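Side-chain contacts in dITP/XTP pyrophosphatase (PDB 3TQU), which probably hydrolyses non-canonical purine nucleoside triphosphates such as XTP, dITP and ITP to monophosphates and diphosphate, cleansing the nucleotide pool: residues Q103-A108 / D160-V165; S15-M20 / F31-E36. One frame throughout, in Å; residues are numbered along the deposited sequence.

Contact 1 of 2, residues Q103-A108 / D160-V165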
loop_
_atom_site.group_PDB
_atom_site.type_symbol
_atom_site.label_atom_id
_atom_site.label_comp_id
_atom_site.label_asym_id
_atom_site.label_seq_id
_atom_site.Cartn_x
_atom_site.Cartn_y
_atom_site.Cartn_z
ATOM N N GLN A 103 4.875 -26.543 13.440
ATOM C CA GLN A 103 5.136 -26.920 14.823
ATOM C C GLN A 103 5.613 -25.742 15.663
ATOM O O GLN A 103 5.252 -25.623 16.833
ATOM C CB GLN A 103 6.138 -28.074 14.893
ATOM C CG GLN A 103 5.527 -29.416 14.538
ATOM C CD GLN A 103 4.348 -29.763 15.427
ATOM O OE1 GLN A 103 4.411 -29.603 16.645
ATOM N NE2 GLN A 103 3.260 -30.227 14.820
ATOM N N LYS A 104 6.422 -24.871 15.070
ATOM C CA LYS A 104 6.911 -23.702 15.792
ATOM C C LYS A 104 5.768 -22.742 16.116
ATOM O O LYS A 104 5.716 -22.168 17.204
ATOM C CB LYS A 104 8.017 -22.993 15.010
ATOM C CG LYS A 104 8.673 -21.858 15.785
ATOM C CD LYS A 104 10.152 -21.737 15.452
ATOM C CE LYS A 104 10.826 -20.671 16.306
ATOM N NZ LYS A 104 10.263 -19.312 16.067
ATOM N N VAL A 105 4.848 -22.573 15.173
ATOM C CA VAL A 105 3.672 -21.746 15.413
ATOM C C VAL A 105 2.815 -22.326 16.533
ATOM O O VAL A 105 2.359 -21.601 17.419
ATOM C CB VAL A 105 2.824 -21.584 14.141
ATOM C CG1 VAL A 105 1.406 -21.148 14.492
ATOM C CG2 VAL A 105 3.482 -20.588 13.198
ATOM N N LEU A 106 2.607 -23.640 16.496
ATOM C CA LEU A 106 1.811 -24.310 17.517
ATOM C C LEU A 106 2.459 -24.185 18.896
ATOM O O LEU A 106 1.773 -23.952 19.892
ATOM C CB LEU A 106 1.588 -25.782 17.159
ATOM C CG LEU A 106 0.681 -26.059 15.956
ATOM C CD1 LEU A 106 0.664 -27.545 15.606
ATOM C CD2 LEU A 106 -0.730 -25.550 16.211
ATOM N N GLU A 107 3.780 -24.333 18.947
ATOM C CA GLU A 107 4.517 -24.184 20.201
ATOM C C GLU A 107 4.440 -22.751 20.721
ATOM O O GLU A 107 4.258 -22.525 21.919
ATOM C CB GLU A 107 5.985 -24.585 20.022
ATOM C CG GLU A 107 6.207 -26.065 19.763
ATOM C CD GLU A 107 7.673 -26.406 19.569
ATOM O OE1 GLU A 107 8.510 -25.478 19.583
ATOM O OE2 GLU A 107 7.987 -27.604 19.404
ATOM N N ALA A 108 4.586 -21.791 19.813
ATOM C CA ALA A 108 4.546 -20.376 20.165
ATOM C C ALA A 108 3.212 -19.991 20.796
ATOM O O ALA A 108 3.175 -19.289 21.805
ATOM C CB ALA A 108 4.824 -19.515 18.939
ATOM N N ASP A 160 -1.279 -23.910 5.750
ATOM C CA ASP A 160 -2.651 -24.297 5.414
ATOM C C ASP A 160 -3.290 -25.306 6.379
ATOM O O ASP A 160 -4.459 -25.156 6.737
ATOM C CB ASP A 160 -2.742 -24.802 3.971
ATOM C CG ASP A 160 -2.691 -23.678 2.956
ATOM O OD1 ASP A 160 -2.803 -22.503 3.366
ATOM O OD2 ASP A 160 -2.554 -23.969 1.747
ATOM N N PRO A 161 -2.533 -26.336 6.800
ATOM C CA PRO A 161 -3.104 -27.358 7.688
ATOM C C PRO A 161 -3.563 -26.841 9.059
ATOM O O PRO A 161 -4.394 -27.497 9.685
ATOM C CB PRO A 161 -1.954 -28.359 7.858
ATOM C CG PRO A 161 -1.123 -28.185 6.633
ATOM C CD PRO A 161 -1.189 -26.714 6.330
ATOM N N ILE A 162 -3.042 -25.707 9.522
ATOM C CA ILE A 162 -3.468 -25.172 10.817
ATOM C C ILE A 162 -4.282 -23.883 10.713
ATOM O O ILE A 162 -4.583 -23.254 11.726
ATOM C CB ILE A 162 -2.285 -24.943 11.791
ATOM C CG1 ILE A 162 -1.254 -23.989 11.180
ATOM C CG2 ILE A 162 -1.655 -26.270 12.196
ATOM C CD1 ILE A 162 -0.134 -23.608 12.140
ATOM N N PHE A 163 -4.640 -23.490 9.496
ATOM C CA PHE A 163 -5.452 -22.296 9.322
ATOM C C PHE A 163 -6.931 -22.650 9.208
ATOM O O PHE A 163 -7.430 -22.942 8.123
ATOM C CB PHE A 163 -5.001 -21.489 8.108
ATOM C CG PHE A 163 -5.653 -20.143 8.011
ATOM C CD1 PHE A 163 -5.191 -19.083 8.773
ATOM C CD2 PHE A 163 -6.733 -19.937 7.171
ATOM C CE1 PHE A 163 -5.792 -17.839 8.694
ATOM C CE2 PHE A 163 -7.335 -18.694 7.084
ATOM C CZ PHE A 163 -6.862 -17.645 7.847
ATOM N N TYR A 164 -7.619 -22.628 10.345
ATOM C CA TYR A 164 -9.039 -22.949 10.401
ATOM C C TYR A 164 -9.875 -21.822 9.806
ATOM O O TYR A 164 -9.718 -20.656 10.178
ATOM C CB TYR A 164 -9.461 -23.220 11.847
ATOM C CG TYR A 164 -10.924 -23.577 12.017
ATOM C CD1 TYR A 164 -11.831 -22.653 12.522
ATOM C CD2 TYR A 164 -11.396 -24.839 11.679
ATOM C CE1 TYR A 164 -13.167 -22.976 12.685
ATOM C CE2 TYR A 164 -12.732 -25.170 11.837
ATOM C CZ TYR A 164 -13.611 -24.233 12.339
ATOM O OH TYR A 164 -14.941 -24.551 12.500
ATOM N N VAL A 165 -10.760 -22.174 8.881
ATOM C CA VAL A 165 -11.603 -21.194 8.209
ATOM C C VAL A 165 -13.029 -21.294 8.732
ATOM O O VAL A 165 -13.790 -22.158 8.301
ATOM C CB VAL A 165 -11.599 -21.414 6.687
ATOM C CG1 VAL A 165 -12.381 -20.311 5.986
ATOM C CG2 VAL A 165 -10.168 -21.469 6.172
#

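Contact 2 of 2, residues S15-M20 / F31-E36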
loop_
_atom_site.group_PDB
_atom_site.type_symbol
_atom_site.label_atom_id
_atom_site.label_comp_id
_atom_site.label_asym_id
_atom_site.label_seq_id
_atom_site.Cartn_x
_atom_site.Cartn_y
_atom_site.Cartn_z
ATOM N N SER A 15 2.840 -21.692 -9.941
ATOM C CA SER A 15 1.418 -21.648 -9.625
ATOM C C SER A 15 0.912 -20.204 -9.624
ATOM O O SER A 15 -0.228 -19.937 -10.002
ATOM C CB SER A 15 1.126 -22.330 -8.286
ATOM O OG SER A 15 1.611 -21.566 -7.200
ATOM N N LYS A 16 1.766 -19.274 -9.211
ATOM C CA LYS A 16 1.395 -17.861 -9.222
ATOM C C LYS A 16 1.189 -17.340 -10.646
ATOM O O LYS A 16 0.259 -16.577 -10.907
ATOM C CB LYS A 16 2.434 -17.021 -8.486
ATOM C CG LYS A 16 2.506 -17.315 -6.991
ATOM C CD LYS A 16 3.310 -16.262 -6.252
ATOM C CE LYS A 16 3.291 -16.516 -4.749
ATOM N NZ LYS A 16 3.982 -15.442 -3.986
ATOM N N LEU A 17 2.059 -17.754 -11.563
ATOM C CA LEU A 17 1.923 -17.377 -12.965
ATOM C C LEU A 17 0.654 -17.968 -13.569
ATOM O O LEU A 17 -0.091 -17.281 -14.268
ATOM C CB LEU A 17 3.140 -17.833 -13.769
ATOM C CG LEU A 17 3.069 -17.538 -15.271
ATOM C CD1 LEU A 17 2.993 -16.037 -15.520
ATOM C CD2 LEU A 17 4.255 -18.145 -15.993
ATOM N N ALA A 18 0.412 -19.247 -13.295
ATOM C CA ALA A 18 -0.771 -19.927 -13.808
ATOM C C ALA A 18 -2.060 -19.300 -13.277
ATOM O O ALA A 18 -3.017 -19.103 -14.027
ATOM C CB ALA A 18 -0.719 -21.410 -13.463
ATOM N N GLU A 19 -2.086 -18.991 -11.983
ATOM C CA GLU A 19 -3.261 -18.366 -11.381
ATOM C C GLU A 19 -3.564 -17.029 -12.056
ATOM O O GLU A 19 -4.724 -16.674 -12.265
ATOM C CB GLU A 19 -3.062 -18.167 -9.875
ATOM C CG GLU A 19 -3.104 -19.451 -9.055
ATOM C CD GLU A 19 -2.821 -19.215 -7.579
ATOM O OE1 GLU A 19 -2.826 -18.041 -7.151
ATOM O OE2 GLU A 19 -2.589 -20.203 -6.849
HETATM N N MSE A 20 -2.506 -16.304 -12.402
HETATM C CA MSE A 20 -2.611 -14.981 -13.009
HETATM C C MSE A 20 -3.130 -15.084 -14.441
HETATM O O MSE A 20 -4.015 -14.333 -14.850
HETATM C CB MSE A 20 -1.237 -14.299 -12.986
HETATM C CG MSE A 20 -1.181 -12.882 -13.548
HETATM SE SE MSE A 20 -1.747 -11.567 -12.234
HETATM C CE MSE A 20 -0.980 -12.422 -10.673
ATOM N N PHE A 31 1.917 -11.801 -19.117
ATOM C CA PHE A 31 2.874 -11.776 -18.020
ATOM C C PHE A 31 4.121 -12.589 -18.347
ATOM O O PHE A 31 4.036 -13.718 -18.832
ATOM C CB PHE A 31 2.224 -12.262 -16.727
ATOM C CG PHE A 31 1.348 -11.232 -16.079
ATOM C CD1 PHE A 31 1.860 -10.375 -15.121
ATOM C CD2 PHE A 31 0.020 -11.102 -16.448
ATOM C CE1 PHE A 31 1.055 -9.414 -14.527
ATOM C CE2 PHE A 31 -0.784 -10.144 -15.861
ATOM C CZ PHE A 31 -0.265 -9.300 -14.901
ATOM N N ILE A 32 5.280 -12.000 -18.080
ATOM C CA ILE A 32 6.554 -12.642 -18.355
ATOM C C ILE A 32 7.369 -12.731 -17.074
ATOM O O ILE A 32 7.687 -11.709 -16.466
ATOM C CB ILE A 32 7.356 -11.845 -19.395
ATOM C CG1 ILE A 32 6.502 -11.588 -20.640
ATOM C CG2 ILE A 32 8.649 -12.573 -19.742
ATOM C CD1 ILE A 32 7.176 -10.711 -21.666
ATOM N N PRO A 33 7.701 -13.956 -16.649
ATOM C CA PRO A 33 8.509 -14.131 -15.438
ATOM C C PRO A 33 9.838 -13.397 -15.585
ATOM O O PRO A 33 10.414 -13.388 -16.675
ATOM C CB PRO A 33 8.732 -15.649 -15.383
ATOM C CG PRO A 33 7.595 -16.230 -16.164
ATOM C CD PRO A 33 7.323 -15.242 -17.261
ATOM N N GLN A 34 10.313 -12.779 -14.509
ATOM C CA GLN A 34 11.547 -12.007 -14.581
ATOM C C GLN A 34 12.719 -12.878 -15.013
ATOM O O GLN A 34 13.696 -12.383 -15.566
ATOM C CB GLN A 34 11.849 -11.311 -13.252
ATOM C CG GLN A 34 12.188 -12.241 -12.102
ATOM C CD GLN A 34 12.468 -11.485 -10.820
ATOM O OE1 GLN A 34 12.099 -10.317 -10.682
ATOM N NE2 GLN A 34 13.125 -12.146 -9.872
ATOM N N THR A 35 12.609 -14.181 -14.775
ATOM C CA THR A 35 13.657 -15.115 -15.179
ATOM C C THR A 35 13.884 -15.126 -16.688
ATOM O O THR A 35 14.946 -15.533 -17.157
ATOM C CB THR A 35 13.345 -16.544 -14.710
ATOM O OG1 THR A 35 12.006 -16.886 -15.087
ATOM C CG2 THR A 35 13.490 -16.648 -13.195
ATOM N N GLU A 36 12.889 -14.679 -17.448
ATOM C CA GLU A 36 13.007 -14.641 -18.904
ATOM C C GLU A 36 13.860 -13.466 -19.366
ATOM O O GLU A 36 14.188 -13.347 -20.549
ATOM C CB GLU A 36 11.626 -14.596 -19.554
ATOM C CG GLU A 36 10.906 -15.932 -19.523
ATOM C CD GLU A 36 11.651 -17.000 -20.304
ATOM O OE1 GLU A 36 11.753 -16.865 -21.540
ATOM O OE2 GLU A 36 12.143 -17.965 -19.682
#

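Contact 1 of 2, residues Q103-A108 / D160-V165
Ile162 meets helix 98-112 with two of its methyl groups, and each finds a different residue: CD1 goes to Val105, CG2 to Leu106. The tighter meeting is between Ile162 CD1 and Val105 CG1, 3.7 Å apart, with Val105 CB a little farther from the same methyl at 4.1 Å. Conformation explains the division of labour. Ile162 holds CG1 between its backbone N and carbonyl carbon (chi1 58°), and from there the chain runs extended to CD1, pushing this methyl forward onto the valine, while CG2 branches off to another side. Val105 answers with CG1, the branch standing anti to its own backbone N (chi1 161°); its CB already points at the opposite segment, and the two side chains meet at a slant. Leu106 reaches across differently, since its CB does not head straight for the partner and the forked end makes up the difference. Its CD2 lies 4.2 Å from Ile162 CG2, and CD1 stands almost as close, so the fork faces the isoleucine methyl with both prongs in a looser touch.

The surroundings are largely apolar: Ile102, one turn earlier on the helix, packs on Pro161 and Ile162, Ile147 of strand 137-147 also touches Ile162, and Val105 leans on Ile77 and Tyr159. The end of the 3-10 turn 160-162 rests on helix 98-112, two residues after Asp160, a predicted substrate-binding residue whose OD2 forms a salt bridge with Lys180. Here polar and apolar roles are split within one short turn. With only aliphatic carbons meeting across a small interface of 121 Å², the cohesion rests on van der Waals contact and the exclusion of water, and the fit probably depends on the shapes of the branched side chains.

Contact 2 of 2, residues S15-M20 / F31-E36
Met20, present as selenomethionine, lies over one face of the Phe31 ring, where helix 14-23 packs on strand 29-33 in a beta-alpha-beta unit that starts with strand 5-9. Helix 15-20 and strand 31-33 run almost exactly antiparallel (175°), as expected for a helix and the strand that follows it, with their axes 9.9 Å apart at closest approach. The Met20 side chain crosses the phenyl group at about a right angle. Its CG makes a CH-pi contact, 3.7 Å from the centroid of the Phe31 ring and displaced toward the rim. Bends at chi2 (82°) and chi3 (37°) fold the rest of the chain along the same face, giving a Met-aromatic contact as well.

Leu17, one turn earlier, parts its methyls between two strand residues. It slides past Phe31 in the opposite direction, CD1 resting 4.0 Å from Phe31 CB, and stands roughly crosswise to the Pro33 ring, whose CG meets CD2. Leu190 and Leu193 of helix 185-199 also touch Met20, while nearby Ser15 and Lys16 belong to the predicted substrate site. The selenium comes closest to the far end of the ring, with Met20 SE 3.8 Å from Phe31 CZ.

Both contacts set a helix against an element that lies in, or leads into, one mixed sheet, but toward different ends of it. Contact 2 comes first along the chain and closes before contact 1 opens; it involves strand 29-33, outermost on one side within this chain. Contact 1 involves the turn leading into strand 163-165, next to strand 170-171, outermost on the other. Their centres lie 29 Å apart on opposite sides of the chain's centre, and their nearest atoms remain about 9 Å apart. Each includes predicted substrate-binding residues, Ser15 and Lys16 in contact 2 and Asp160 in contact 1, so parts of one predicted nucleotide site, far apart in sequence, sit on elements that pack through separate apolar contacts.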